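Local coordinates for protein endo-1,3-beta-glucanase (Streptomyces sioyaensis, PDB 3DGT) that probably hydrolyses internal 1,3-beta-glucosidic bonds of beta-glucans, this chain being the family 16 glycoside hydrolase catalytic domain of a longer protein, at residues N221-A225 / A226-N230. Residues are numbered along the deposited sequence; the frame is centred on the assembly and turned at random.
Sequences NQMDA and ATWTN. Unlike the reference sequence in segment 221-225: Q222 (reference His). Unlike the reference sequence in segment 226-230: A226 (reference Val).
D224 swings its carboxylate in over its own backbone, CG flanked by N and C (chi1 67°), while T227 turns OG1 to the side of its own backbone N (chi1 -62°); together these rotations bring the carboxylate of D224 to both donors of T227. OD1 of D224 accepts from the amide N of T227 at 2.9 Å, nearly along its C-O axis, and from the hydroxyl OG1 of T227 at 2.8 Å, from above the carboxylate plane. D224 is thus the N-cap, and its negative charge beside the first turn probably suits the helix dipole. The OG1 bond should hold the T227 side chain in this rotation, with its methyl CG2 turned to M223, while the bond from N caps the helix backbone.

Backbone bonds carry the turn onward: W228 N reaches D224 O at 3.1 Å, and T229 N reaches A225 O at 2.9 Å. That second carbonyl also accepts from the hydroxyl of T229, with T229 OG1 2.8 Å from A225 O and 45° above the carbonyl plane, so this side chain folds back on the turn before it.

Next to this cap, M223 puts its sulfur between T227 and W228, and the bend at chi3 turns CE along the indole edge. SD of M223 lies 3.6 Å from CG2 of T227 and 3.8 Å from CE3 of W228, coming at the edge of the indole and almost exactly in its plane, a Met-aromatic contact made without covering a ring face. The indole's NE1 is hydrogen-bonded to E204.

The whole arrangement starts helix 225-232, a short surface helix in the connection from strand 213-219 to strand 236-244, and M223 packs against I175 of strand 175-179 and the loop residues C161 and P168.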
loop_
_atom_site.group_PDB
_atom_site.type_symbol
_atom_site.label_atom_id
_atom_site.label_comp_id
_atom_site.label_asym_id
_atom_site.label_seq_id
_atom_site.Cartn_x
_atom_site.Cartn_y
_atom_site.Cartn_z
ATOM N N ASN A 221 -16.796 1.513 -16.157
ATOM C CA ASN A 221 -17.759 0.684 -16.862
ATOM C C ASN A 221 -17.487 -0.815 -16.696
ATOM O O ASN A 221 -18.240 -1.645 -17.234
ATOM C CB ASN A 221 -17.826 1.078 -18.339
ATOM C CG ASN A 221 -16.500 0.929 -19.037
ATOM O OD1 ASN A 221 -15.474 1.428 -18.568
ATOM N ND2 ASN A 221 -16.507 0.242 -20.164
ATOM N N GLN A 222 -16.435 -1.165 -15.946
ATOM C CA GLN A 222 -16.150 -2.571 -15.619
ATOM C C GLN A 222 -17.084 -3.110 -14.546
ATOM O O GLN A 222 -17.056 -4.297 -14.231
ATOM C CB GLN A 222 -14.697 -2.774 -15.178
ATOM C CG GLN A 222 -13.698 -2.641 -16.309
ATOM C CD GLN A 222 -12.292 -2.992 -15.875
ATOM O OE1 GLN A 222 -11.921 -4.159 -15.778
ATOM N NE2 GLN A 222 -11.502 -1.981 -15.619
ATOM N N MET A 223 -17.899 -2.235 -13.966
ATOM C CA MET A 223 -18.850 -2.634 -12.929
ATOM C C MET A 223 -20.081 -1.739 -13.039
ATOM O O MET A 223 -20.064 -0.759 -13.789
ATOM C CB MET A 223 -18.194 -2.533 -11.540
ATOM C CG MET A 223 -17.691 -1.134 -11.191
ATOM S SD MET A 223 -16.373 -1.103 -9.960
ATOM C CE MET A 223 -14.959 -1.472 -10.988
ATOM N N ASP A 224 -21.153 -2.065 -12.315
ATOM C CA ASP A 224 -22.332 -1.206 -12.354
ATOM C C ASP A 224 -22.115 0.106 -11.586
ATOM O O ASP A 224 -21.138 0.236 -10.831
ATOM C CB ASP A 224 -23.630 -1.953 -11.968
ATOM C CG ASP A 224 -23.679 -2.400 -10.514
ATOM O OD1 ASP A 224 -22.982 -1.831 -9.655
ATOM O OD2 ASP A 224 -24.480 -3.323 -10.226
ATOM N N ALA A 225 -23.005 1.074 -11.798
ATOM C CA ALA A 225 -22.890 2.394 -11.187
ATOM C C ALA A 225 -22.803 2.336 -9.665
ATOM O O ALA A 225 -21.955 2.996 -9.074
ATOM C CB ALA A 225 -24.050 3.301 -11.629
ATOM N N ALA A 226 -23.670 1.542 -9.038
ATOM C CA ALA A 226 -23.661 1.416 -7.577
ATOM C C ALA A 226 -22.323 0.895 -7.049
ATOM O O ALA A 226 -21.803 1.413 -6.057
ATOM C CB ALA A 226 -24.817 0.536 -7.097
ATOM N N THR A 227 -21.770 -0.123 -7.705
ATOM C CA THR A 227 -20.488 -0.706 -7.295
ATOM C C THR A 227 -19.359 0.335 -7.374
ATOM O O THR A 227 -18.541 0.457 -6.450
ATOM C CB THR A 227 -20.166 -1.965 -8.125
ATOM O OG1 THR A 227 -21.185 -2.948 -7.894
ATOM C CG2 THR A 227 -18.828 -2.571 -7.729
ATOM N N TRP A 228 -19.337 1.111 -8.455
ATOM C CA TRP A 228 -18.313 2.146 -8.633
ATOM C C TRP A 228 -18.467 3.253 -7.601
ATOM O O TRP A 228 -17.482 3.706 -7.022
ATOM C CB TRP A 228 -18.346 2.698 -10.064
ATOM C CG TRP A 228 -17.283 3.741 -10.364
ATOM C CD1 TRP A 228 -17.471 5.091 -10.473
ATOM C CD2 TRP A 228 -15.879 3.515 -10.587
ATOM N NE1 TRP A 228 -16.281 5.719 -10.756
ATOM C CE2 TRP A 228 -15.287 4.776 -10.834
ATOM C CE3 TRP A 228 -15.070 2.370 -10.616
ATOM C CZ2 TRP A 228 -13.914 4.922 -11.094
ATOM C CZ3 TRP A 228 -13.705 2.517 -10.885
ATOM C CH2 TRP A 228 -13.147 3.783 -11.121
ATOM N N THR A 229 -19.708 3.670 -7.376
ATOM C CA THR A 229 -20.058 4.683 -6.374
ATOM C C THR A 229 -19.613 4.245 -4.979
ATOM O O THR A 229 -18.992 5.017 -4.241
ATOM C CB THR A 229 -21.599 4.937 -6.381
ATOM O OG1 THR A 229 -21.995 5.442 -7.661
ATOM C CG2 THR A 229 -22.008 5.920 -5.293
ATOM N N ASN A 230 -19.958 3.015 -4.613
ATOM C CA ASN A 230 -19.610 2.476 -3.304
ATOM C C ASN A 230 -18.099 2.422 -3.118
ATOM O O ASN A 230 -17.594 2.673 -2.023
ATOM C CB ASN A 230 -20.212 1.081 -3.122
ATOM C CG ASN A 230 -21.723 1.108 -2.991
ATOM O OD1 ASN A 230 -22.317 2.151 -2.729
ATOM N ND2 ASN A 230 -22.352 -0.043 -3.188
#